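Local atomic coordinates of twin-arginine translocation pathway signal (Rhodoferax ferrireducens, PDB entry 5IM2), a protein that binds benzoate and, as a TRAP solute-binding protein, probably hands it from outside the cytoplasm to a membrane transporter. Residues I126-F129 with E130-F133; F173-D177 with K178-T182; V210-L214 with P215-D219; A229-W233 with E234-S238. All blocks are in the same frame, centred on the assembly; numbering follows the deposited sequence.

Contact 1 (I126-F129 with E130-F133); sequences IEVF and ELPF
E130 and L131 fold back on E127 and V128 at the end of a short 3-10 segment. E130 buries the most surface here. Its backbone N donates to E127 O at 2.9 Å, the i to i+3 bond that defines this helix type. E130 CB also rests against E127 O. A second bond of the same kind, from L131 N to V128 O, is weak at 3.4 Å.

The carboxylates of E127 and E130 do not touch. E127 OE2 and E130 OE1 stay 5.3 Å apart. A water donates to both and so bridges them, at 2.7 Å from E130 OE1 and, weakly, at 3.1 Å from E127 OE2. Each carboxylate also has outside partners. R196 forms a salt bridge with E127, and T195 bonds E130. These partners probably ease the repulsion between the like charges.

L131 holds its CG anti to its carbonyl carbon (chi1 -61°). This sets CG beside V128 O; with chi2 at 172°, CD1 then lies 4.0 Å from V128 CG2. With an alanine here instead of L131, V128 CG2 would probably lose its partner and a gap would be likely to open beside W339. A second water spans F129 O and L131 O as the chain turns out of the helix.

The turn lies in the loop between strand 111-114 and helix 138-152. W339 of helix 334-345 touches E127, V128 and L131. F129 packs on helices 138-152 and 350-367.

Contact 2 (F173-D177 with K178-T182); sequences FHTKD and KQIKT
T175 and I180 face each other across the turn by which the chain leaves strand 171-175, a strand inside the six-stranded mixed sheet of this solute-binding fold. F173 and T175 alternate with H174 along the strand. Both point their CB toward the segment 178-182, while H174 points away. I180 points back toward them.

The F173 and I180 side chains cross at about a right angle. CG2 of I180 comes obliquely to the ring and lies 4.1 Å from F173 CD2. The other branch of I180 turns to the threonine: CG1 is 4.1 Å from T175 CG2, and these two side chains meet at a slant. I180 thus fits against both strand residues, one branch to each. Around this patch F251 and F328 also pack on F173, and F247 packs on T175.

The polar branch of T175 closes the turn. Its OG1 sits between the backbone N and the carbonyl carbon (chi1 49°), which aims it at the chain three residues on. The same rotation leaves the methyl CG2 for I180. A valine in place of T175 would probably keep much of the apolar contact but leave K178 O without its hydroxyl donor, and the turn less firmly closed.

K178 and D177 send their polar ends away from the contact. D177 OD1 forms a salt bridge with R246, and the K178 chain reaches toward D185.

The hydroxyl bond is short: T175 OG1 donates to K178 O at 2.7 Å, tilted 30° from the carbonyl plane.

Contact 3 (V210-L214 with P215-D219); sequences VGMPL and PAIPD. With BEZ (benzoic acid), chain B.
The loop from edge strand 208-211 into helix 217-223 forms part of the benzoate pocket wall, and L214 meets I217 within it. Two successive backbone bonds curl the chain into the helix. A216 N donates to P213 O at 3.1 Å, and I217 N donates to L214 O at the same length.

L214 has its CG anti to the backbone N (chi1 180°), which carries its methyls to I217 and the ligand. CD1 meets I217 CD1 at 4.1 Å. CD2 faces the ligand, 4.0 Å from benzoate C3. The CB of L214 lies 3.8 Å from benzoate O2; its closeness to P215 CD largely follows from the peptide link between the two residues. M212 has CG between its backbone N and carbonyl carbon (chi1 73°), and its SD lies 3.8 Å from A216 CB.

The chemistry is split between side chain and backbone. L214 offers the ligand only carbon. The benzoate is hydrogen-bonded by R192 NH2 and Y118 OH, and the loop bonds both of these residues too: M212 O accepts from R192 NH2, and L214 N pairs with Y118 OH. The loop therefore probably helps position the groups that hold the carboxylate.

Contact 4 (A229-W233 with E234-S238); sequences AALPW and EVVPS. With BEZ (benzoic acid), chain B.
L231 and V235 pack together where strand 228-232 of the six-stranded sheet runs out into a loop with a 3-10 turn, at the wall of the benzoate site.

The apolar contacts come first. The L231 and V235 side chains cross at about a right angle, with L231 CD2 3.9 Å from V235 CG1. V235 CG1 also lies 4.1 Å from P232 CD. V236 CG2 packs toward L231 CD1 and, obliquely, toward the W233 ring. The indole has partners outside the segments: NE1 bonds E250, and H174 meets the ring edge-to-face.

Several of these residues also touch the ligand. P232 CD is 3.7 Å from benzoate C6, and V235 CB is 3.7 Å from benzoate C5. L231 CD2 approaches carboxylate oxygen O1. E234 folds back at its second torsion (chi2 86°), which brings OE2 to 3.5 Å from benzoate C5. N62 bonds OE1 and Q299 bonds OE2, so both oxygens have donors and the carboxylate is probably held in a fixed rotation beside the C4-C5 edge of the benzoate ring.

Hydrogen bonds shape the turn. V236 N donates to W233 O at 3.2 Å. Two residues further on, S238 OG donates to V235 O at 2.9 Å, in the carbonyl plane and on a lone pair.

In the fold
All four contacts are local turns that follow one another along the chain; none nests or crosses. Contact 1 comes first, in the loop between strand 111-114 and helix 138-152. It touches none of the others, its centre lying 19 to 23 Å from theirs. Contact 2 turns the chain out of strand 171-175. Contact 3 then leads from strand 208-211 into helix 217-223, and contact 4 runs from strand 228-232 into the loop before helix 241-244. These three reach the same sheet. Contacts 2 and 4 meet through neighbouring strands, where H174 NE2 bonds L231 O. Contacts 3 and 4 join side by side at the ligand, with L214 packed on L231 and V235.

Contact 1 (I126-F129 with E130-F133)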
loop_
_atom_site.group_PDB
_atom_site.type_symbol
_atom_site.label_atom_id
_atom_site.label_comp_id
_atom_site.label_asym_id
_atom_site.label_seq_id
_atom_site.Cartn_x
_atom_site.Cartn_y
_atom_site.Cartn_z
ATOM N N ILE A 126 4.990 -2.766 10.926
ATOM C CA ILE A 126 5.190 -2.405 9.530
ATOM C C ILE A 126 4.653 -1.007 9.238
ATOM O O ILE A 126 5.005 -0.389 8.219
ATOM C CB ILE A 126 4.546 -3.454 8.605
ATOM C CG1 ILE A 126 5.049 -3.243 7.187
ATOM C CG2 ILE A 126 3.040 -3.402 8.650
ATOM C CD1 ILE A 126 4.435 -4.217 6.163
ATOM N N GLU A 127 3.811 -0.485 10.135
ATOM C CA GLU A 127 3.188 0.822 9.966
ATOM C C GLU A 127 4.178 1.982 9.946
ATOM O O GLU A 127 3.784 3.094 9.595
ATOM C CB GLU A 127 2.203 1.114 11.103
ATOM C CG GLU A 127 0.965 0.293 11.210
ATOM C CD GLU A 127 0.148 0.699 12.459
ATOM O OE1 GLU A 127 0.727 1.244 13.456
ATOM O OE2 GLU A 127 -1.071 0.472 12.454
ATOM N N VAL A 128 5.439 1.760 10.322
ATOM C CA VAL A 128 6.430 2.826 10.313
ATOM C C VAL A 128 6.518 3.447 8.915
ATOM O O VAL A 128 6.821 4.639 8.760
ATOM C CB VAL A 128 7.781 2.265 10.809
ATOM C CG1 VAL A 128 8.389 1.290 9.810
ATOM C CG2 VAL A 128 8.727 3.401 11.165
ATOM N N PHE A 129 6.263 2.656 7.880
ATOM C CA PHE A 129 6.408 3.139 6.502
ATOM C C PHE A 129 5.241 3.981 6.037
ATOM O O PHE A 129 5.341 4.642 4.986
ATOM C CB PHE A 129 6.614 1.947 5.565
ATOM C CG PHE A 129 7.947 1.317 5.755
ATOM C CD1 PHE A 129 9.088 1.911 5.238
ATOM C CD2 PHE A 129 8.098 0.193 6.568
ATOM C CE1 PHE A 129 10.319 1.379 5.485
ATOM C CE2 PHE A 129 9.338 -0.348 6.813
ATOM C CZ PHE A 129 10.449 0.244 6.291
ATOM N N GLU A 130 4.173 4.007 6.830
ATOM C CA GLU A 130 2.961 4.772 6.582
ATOM C C GLU A 130 2.950 6.098 7.330
ATOM O O GLU A 130 2.003 6.876 7.177
ATOM C CB GLU A 130 1.723 3.948 6.977
ATOM C CG GLU A 130 1.626 2.680 6.135
ATOM C CD GLU A 130 0.431 1.801 6.445
ATOM O OE1 GLU A 130 -0.264 2.037 7.444
ATOM O OE2 GLU A 130 0.205 0.855 5.667
ATOM N N LEU A 131 4.011 6.413 8.075
ATOM C CA LEU A 131 4.089 7.659 8.814
ATOM C C LEU A 131 4.365 8.822 7.870
ATOM O O LEU A 131 4.798 8.633 6.730
ATOM C CB LEU A 131 5.182 7.576 9.884
ATOM C CG LEU A 131 4.988 6.491 10.950
ATOM C CD1 LEU A 131 6.206 6.398 11.788
ATOM C CD2 LEU A 131 3.792 6.806 11.811
ATOM N N PRO A 132 4.117 10.046 8.304
ATOM C CA PRO A 132 4.209 11.159 7.359
ATOM C C PRO A 132 5.629 11.327 6.825
ATOM O O PRO A 132 6.612 11.253 7.574
ATOM C CB PRO A 132 3.746 12.363 8.188
ATOM C CG PRO A 132 2.823 11.769 9.145
ATOM C CD PRO A 132 3.436 10.454 9.541
ATOM N N PHE A 133 5.725 11.546 5.519
ATOM C CA PHE A 133 6.982 11.964 4.871
ATOM C C PHE A 133 8.135 11.002 5.197
ATOM O O PHE A 133 9.214 11.403 5.662
ATOM C CB PHE A 133 7.309 13.411 5.249
ATOM C CG PHE A 133 6.261 14.382 4.777
ATOM C CD1 PHE A 133 6.229 14.780 3.465
ATOM C CD2 PHE A 133 5.283 14.854 5.628
ATOM C CE1 PHE A 133 5.277 15.626 3.003
ATOM C CE2 PHE A 133 4.319 15.714 5.174
ATOM C CZ PHE A 133 4.316 16.125 3.856
HETATM O O HOH W 1 -1.552 1.951 9.772
HETATM O O HOH W 2 4.431 7.119 4.520
#

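Contact 2 (F173-D177 with K178-T182)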
loop_
_atom_site.group_PDB
_atom_site.type_symbol
_atom_site.label_atom_id
_atom_site.label_comp_id
_atom_site.label_asym_id
_atom_site.label_seq_id
_atom_site.Cartn_x
_atom_site.Cartn_y
_atom_site.Cartn_z
ATOM N N PHE A 173 -4.491 13.666 -2.739
ATOM C CA PHE A 173 -5.850 13.971 -2.301
ATOM C C PHE A 173 -6.785 14.087 -3.502
ATOM O O PHE A 173 -6.508 14.846 -4.436
ATOM C CB PHE A 173 -5.919 15.295 -1.536
ATOM C CG PHE A 173 -5.165 15.317 -0.241
ATOM C CD1 PHE A 173 -5.470 14.421 0.773
ATOM C CD2 PHE A 173 -4.183 16.267 -0.023
ATOM C CE1 PHE A 173 -4.779 14.450 1.969
ATOM C CE2 PHE A 173 -3.516 16.333 1.188
ATOM C CZ PHE A 173 -3.815 15.425 2.183
ATOM N N HIS A 174 -7.939 13.432 -3.415
ATOM C CA HIS A 174 -8.970 13.478 -4.447
ATOM C C HIS A 174 -10.259 13.913 -3.775
ATOM O O HIS A 174 -10.753 13.219 -2.879
ATOM C CB HIS A 174 -9.135 12.112 -5.105
ATOM C CG HIS A 174 -7.827 11.492 -5.476
ATOM N ND1 HIS A 174 -7.200 11.753 -6.674
ATOM C CD2 HIS A 174 -7.009 10.652 -4.796
ATOM C CE1 HIS A 174 -6.039 11.125 -6.710
ATOM N NE2 HIS A 174 -5.897 10.444 -5.583
ATOM N N THR A 175 -10.791 15.066 -4.180
ATOM C CA THR A 175 -11.970 15.624 -3.531
ATOM C C THR A 175 -13.039 15.969 -4.554
ATOM O O THR A 175 -12.752 16.258 -5.714
ATOM C CB THR A 175 -11.612 16.868 -2.743
ATOM O OG1 THR A 175 -10.832 17.721 -3.585
ATOM C CG2 THR A 175 -10.772 16.492 -1.506
ATOM N N LYS A 176 -14.283 15.955 -4.102
ATOM C CA LYS A 176 -15.397 16.241 -4.987
ATOM C C LYS A 176 -15.533 17.733 -5.292
ATOM O O LYS A 176 -15.764 18.104 -6.446
ATOM C CB LYS A 176 -16.694 15.699 -4.372
ATOM C CG LYS A 176 -16.771 14.174 -4.344
ATOM C CD LYS A 176 -18.167 13.667 -4.054
ATOM C CE LYS A 176 -18.387 13.449 -2.586
ATOM N NZ LYS A 176 -19.823 13.129 -2.294
ATOM N N ASP A 177 -15.389 18.595 -4.276
ATOM C CA ASP A 177 -15.804 19.994 -4.375
ATOM C C ASP A 177 -14.732 21.011 -3.995
ATOM O O ASP A 177 -14.740 22.125 -4.533
ATOM C CB ASP A 177 -17.021 20.251 -3.474
ATOM C CG ASP A 177 -18.203 19.347 -3.790
ATOM O OD1 ASP A 177 -18.676 19.334 -4.949
ATOM O OD2 ASP A 177 -18.666 18.643 -2.862
ATOM N N LYS A 178 -13.856 20.695 -3.037
ATOM C CA LYS A 178 -12.905 21.670 -2.503
ATOM C C LYS A 178 -11.508 21.378 -3.020
ATOM O O LYS A 178 -11.003 20.267 -2.858
ATOM C CB LYS A 178 -12.850 21.692 -0.965
ATOM C CG LYS A 178 -12.343 23.085 -0.485
ATOM C CD LYS A 178 -12.320 23.316 1.005
ATOM C CE LYS A 178 -12.114 24.806 1.318
ATOM N NZ LYS A 178 -13.403 25.554 1.570
ATOM N N GLN A 179 -10.878 22.390 -3.611
ATOM C CA GLN A 179 -9.457 22.270 -3.903
ATOM C C GLN A 179 -8.633 22.392 -2.627
ATOM O O GLN A 179 -8.868 23.276 -1.802
ATOM C CB GLN A 179 -9.040 23.342 -4.892
ATOM C CG GLN A 179 -7.563 23.319 -5.231
ATOM C CD GLN A 179 -7.243 24.265 -6.372
ATOM O OE1 GLN A 179 -7.404 25.487 -6.249
ATOM N NE2 GLN A 179 -6.800 23.707 -7.494
ATOM N N ILE A 180 -7.643 21.518 -2.482
ATOM C CA ILE A 180 -6.775 21.484 -1.306
ATOM C C ILE A 180 -5.471 22.187 -1.673
ATOM O O ILE A 180 -4.590 21.600 -2.306
ATOM C CB ILE A 180 -6.516 20.048 -0.833
ATOM C CG1 ILE A 180 -7.830 19.278 -0.610
ATOM C CG2 ILE A 180 -5.657 20.055 0.421
ATOM C CD1 ILE A 180 -8.790 19.962 0.295
ATOM N N LYS A 181 -5.334 23.457 -1.302
ATOM C CA LYS A 181 -4.063 24.147 -1.490
ATOM C C LYS A 181 -3.228 24.185 -0.221
ATOM O O LYS A 181 -1.997 24.078 -0.286
ATOM C CB LYS A 181 -4.292 25.572 -1.984
ATOM C CG LYS A 181 -4.508 25.679 -3.474
ATOM C CD LYS A 181 -4.596 27.141 -3.854
ATOM C CE LYS A 181 -4.267 27.381 -5.304
ATOM N NZ LYS A 181 -3.988 28.822 -5.517
ATOM N N THR A 182 -3.876 24.339 0.934
ATOM C CA THR A 182 -3.224 24.315 2.236
ATOM C C THR A 182 -3.963 23.356 3.164
ATOM O O THR A 182 -5.096 22.945 2.898
ATOM C CB THR A 182 -3.205 25.711 2.873
ATOM O OG1 THR A 182 -4.552 26.108 3.154
ATOM C CG2 THR A 182 -2.596 26.734 1.938
#

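Contact 3 (V210-L214 with P215-D219)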
loop_
_atom_site.group_PDB
_atom_site.type_symbol
_atom_site.label_atom_id
_atom_site.label_comp_id
_atom_site.label_asym_id
_atom_site.label_seq_id
_atom_site.Cartn_x
_atom_site.Cartn_y
_atom_site.Cartn_z
ATOM N N VAL A 210 -12.081 8.765 7.822
ATOM C CA VAL A 210 -12.926 7.601 7.591
ATOM C C VAL A 210 -12.024 6.509 7.038
ATOM O O VAL A 210 -11.427 6.680 5.979
ATOM C CB VAL A 210 -14.079 7.890 6.610
ATOM C CG1 VAL A 210 -15.018 6.728 6.554
ATOM C CG2 VAL A 210 -14.835 9.130 7.031
ATOM N N GLY A 211 -11.928 5.384 7.743
ATOM C CA GLY A 211 -11.198 4.248 7.232
ATOM C C GLY A 211 -12.089 3.327 6.424
ATOM O O GLY A 211 -13.176 2.960 6.862
ATOM N N MET A 212 -11.590 2.905 5.255
ATOM C CA MET A 212 -12.298 1.876 4.491
ATOM C C MET A 212 -11.372 1.346 3.411
ATOM O O MET A 212 -10.476 2.067 2.968
ATOM C CB MET A 212 -13.580 2.419 3.857
ATOM C CG MET A 212 -13.324 3.345 2.676
ATOM S SD MET A 212 -14.818 4.042 1.974
ATOM C CE MET A 212 -15.238 5.179 3.313
ATOM N N PRO A 213 -11.553 0.106 2.964
ATOM C CA PRO A 213 -10.715 -0.413 1.884
ATOM C C PRO A 213 -11.115 0.119 0.516
ATOM O O PRO A 213 -12.204 0.653 0.299
ATOM C CB PRO A 213 -10.934 -1.922 1.970
ATOM C CG PRO A 213 -12.291 -2.043 2.464
ATOM C CD PRO A 213 -12.473 -0.935 3.463
ATOM N N LEU A 214 -10.200 -0.084 -0.434
ATOM C CA LEU A 214 -10.338 0.512 -1.760
ATOM C C LEU A 214 -11.702 0.269 -2.391
ATOM O O LEU A 214 -12.301 1.244 -2.862
ATOM C CB LEU A 214 -9.236 -0.024 -2.682
ATOM C CG LEU A 214 -9.234 0.499 -4.135
ATOM C CD1 LEU A 214 -8.741 1.949 -4.226
ATOM C CD2 LEU A 214 -8.394 -0.405 -5.054
ATOM N N PRO A 215 -12.242 -0.963 -2.449
ATOM C CA PRO A 215 -13.469 -1.185 -3.244
ATOM C C PRO A 215 -14.689 -0.454 -2.712
ATOM O O PRO A 215 -15.650 -0.280 -3.473
ATOM C CB PRO A 215 -13.671 -2.706 -3.181
ATOM C CG PRO A 215 -12.366 -3.251 -2.725
ATOM C CD PRO A 215 -11.792 -2.207 -1.824
ATOM N N ALA A 216 -14.668 -0.032 -1.436
ATOM C CA ALA A 216 -15.773 0.667 -0.799
ATOM C C ALA A 216 -15.845 2.139 -1.199
ATOM O O ALA A 216 -16.823 2.810 -0.867
ATOM C CB ALA A 216 -15.636 0.541 0.728
ATOM N N ILE A 217 -14.836 2.665 -1.890
ATOM C CA ILE A 217 -14.716 4.113 -2.045
ATOM C C ILE A 217 -15.799 4.646 -2.976
ATOM O O ILE A 217 -16.424 5.664 -2.647
ATOM C CB ILE A 217 -13.306 4.511 -2.511
ATOM C CG1 ILE A 217 -12.330 4.344 -1.341
ATOM C CG2 ILE A 217 -13.257 5.963 -2.966
ATOM C CD1 ILE A 217 -10.886 4.451 -1.735
ATOM N N PRO A 218 -16.069 4.008 -4.123
ATOM C CA PRO A 218 -17.135 4.528 -5.002
ATOM C C PRO A 218 -18.496 4.667 -4.329
ATOM O O PRO A 218 -19.150 5.713 -4.466
ATOM C CB PRO A 218 -17.163 3.491 -6.137
ATOM C CG PRO A 218 -15.803 2.975 -6.207
ATOM C CD PRO A 218 -15.290 2.942 -4.796
ATOM N N ASP A 219 -18.973 3.620 -3.640
ATOM C CA ASP A 219 -20.280 3.695 -2.993
ATOM C C ASP A 219 -20.290 4.765 -1.915
ATOM O O ASP A 219 -21.317 5.404 -1.682
ATOM C CB ASP A 219 -20.663 2.333 -2.397
ATOM C CG ASP A 219 -21.859 2.416 -1.424
ATOM O OD1 ASP A 219 -23.016 2.302 -1.881
ATOM O OD2 ASP A 219 -21.641 2.573 -0.198
HETATM C C BEZ B . -5.724 1.895 -0.972
HETATM O O1 BEZ B . -5.518 3.109 -0.682
HETATM O O2 BEZ B . -6.521 1.223 -0.276
HETATM C C1 BEZ B . -5.045 1.282 -2.160
HETATM C C2 BEZ B . -5.263 -0.059 -2.465
HETATM C C3 BEZ B . -4.645 -0.599 -3.594
HETATM C C4 BEZ B . -3.814 0.190 -4.371
HETATM C C5 BEZ B . -3.581 1.513 -4.049
HETATM C C6 BEZ B . -4.206 2.067 -2.927
#

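Contact 4 (A229-W233 with E234-S238)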
loop_
_atom_site.group_PDB
_atom_site.type_symbol
_atom_site.label_atom_id
_atom_site.label_comp_id
_atom_site.label_asym_id
_atom_site.label_seq_id
_atom_site.Cartn_x
_atom_site.Cartn_y
_atom_site.Cartn_z
ATOM N N ALA A 229 -10.869 11.329 -0.858
ATOM C CA ALA A 229 -10.110 10.131 -0.533
ATOM C C ALA A 229 -8.633 10.385 -0.756
ATOM O O ALA A 229 -8.241 11.083 -1.696
ATOM C CB ALA A 229 -10.520 8.925 -1.386
ATOM N N ALA A 230 -7.828 9.755 0.087
ATOM C CA ALA A 230 -6.392 9.688 -0.113
ATOM C C ALA A 230 -6.099 8.405 -0.889
ATOM O O ALA A 230 -6.451 7.321 -0.436
ATOM C CB ALA A 230 -5.684 9.690 1.243
ATOM N N LEU A 231 -5.493 8.536 -2.070
ATOM C CA LEU A 231 -5.096 7.409 -2.914
ATOM C C LEU A 231 -3.860 7.823 -3.689
ATOM O O LEU A 231 -3.751 8.992 -4.072
ATOM C CB LEU A 231 -6.160 7.026 -3.940
ATOM C CG LEU A 231 -7.511 6.540 -3.469
ATOM C CD1 LEU A 231 -8.552 6.610 -4.578
ATOM C CD2 LEU A 231 -7.313 5.145 -2.961
ATOM N N PRO A 232 -2.989 6.883 -4.057
ATOM C CA PRO A 232 -2.004 7.195 -5.098
ATOM C C PRO A 232 -2.688 7.282 -6.463
ATOM O O PRO A 232 -3.793 6.778 -6.665
ATOM C CB PRO A 232 -1.044 6.010 -5.039
ATOM C CG PRO A 232 -1.948 4.873 -4.662
ATOM C CD PRO A 232 -2.939 5.456 -3.677
ATOM N N TRP A 233 -1.973 7.882 -7.422
ATOM C CA TRP A 233 -2.518 8.102 -8.754
ATOM C C TRP A 233 -2.832 6.801 -9.470
ATOM O O TRP A 233 -3.815 6.728 -10.218
ATOM C CB TRP A 233 -1.537 8.914 -9.612
ATOM C CG TRP A 233 -1.710 10.403 -9.548
ATOM C CD1 TRP A 233 -0.775 11.317 -9.175
ATOM C CD2 TRP A 233 -2.893 11.152 -9.867
ATOM N NE1 TRP A 233 -1.295 12.587 -9.231
ATOM C CE2 TRP A 233 -2.595 12.516 -9.650
ATOM C CE3 TRP A 233 -4.173 10.801 -10.295
ATOM C CZ2 TRP A 233 -3.522 13.531 -9.883
ATOM C CZ3 TRP A 233 -5.093 11.805 -10.517
ATOM C CH2 TRP A 233 -4.757 13.159 -10.310
ATOM N N GLU A 234 -2.014 5.763 -9.260
ATOM C CA GLU A 234 -2.062 4.613 -10.147
ATOM C C GLU A 234 -3.404 3.879 -10.056
ATOM O O GLU A 234 -3.866 3.316 -11.064
ATOM C CB GLU A 234 -0.883 3.671 -9.855
ATOM C CG GLU A 234 -0.891 3.030 -8.497
ATOM C CD GLU A 234 -1.710 1.739 -8.391
ATOM O OE1 GLU A 234 -2.014 1.088 -9.435
ATOM O OE2 GLU A 234 -2.043 1.400 -7.228
ATOM N N VAL A 235 -4.039 3.892 -8.876
ATOM C CA VAL A 235 -5.243 3.092 -8.645
ATOM C C VAL A 235 -6.498 3.837 -9.032
ATOM O O VAL A 235 -7.560 3.210 -9.164
ATOM C CB VAL A 235 -5.308 2.645 -7.171
ATOM C CG1 VAL A 235 -5.646 3.798 -6.237
ATOM C CG2 VAL A 235 -6.275 1.470 -7.014
ATOM N N VAL A 236 -6.396 5.138 -9.270
ATOM C CA VAL A 236 -7.590 5.978 -9.382
ATOM C C VAL A 236 -8.507 5.495 -10.499
ATOM O O VAL A 236 -9.726 5.387 -10.271
ATOM C CB VAL A 236 -7.163 7.446 -9.553
ATOM C CG1 VAL A 236 -8.239 8.327 -10.227
ATOM C CG2 VAL A 236 -6.729 8.009 -8.242
ATOM N N PRO A 237 -8.021 5.216 -11.708
ATOM C CA PRO A 237 -8.949 4.797 -12.765
ATOM C C PRO A 237 -9.614 3.457 -12.513
ATOM O O PRO A 237 -10.689 3.219 -13.074
ATOM C CB PRO A 237 -8.071 4.742 -14.018
ATOM C CG PRO A 237 -6.795 5.408 -13.660
ATOM C CD PRO A 237 -6.634 5.356 -12.195
ATOM N N SER A 238 -9.019 2.566 -11.717
ATOM C CA SER A 238 -9.607 1.248 -11.508
ATOM C C SER A 238 -10.898 1.330 -10.712
ATOM O O SER A 238 -11.727 0.421 -10.825
ATOM C CB SER A 238 -8.616 0.304 -10.798
ATOM O OG SER A 238 -8.577 0.542 -9.378
HETATM C C BEZ B . -5.724 1.895 -0.972
HETATM O O1 BEZ B . -5.518 3.109 -0.682
HETATM O O2 BEZ B . -6.521 1.223 -0.276
HETATM C C1 BEZ B . -5.045 1.282 -2.160
HETATM C C2 BEZ B . -5.263 -0.059 -2.465
HETATM C C3 BEZ B . -4.645 -0.599 -3.594
HETATM C C4 BEZ B . -3.814 0.190 -4.371
HETATM C C5 BEZ B . -3.581 1.513 -4.049
HETATM C C6 BEZ B . -4.206 2.067 -2.927
#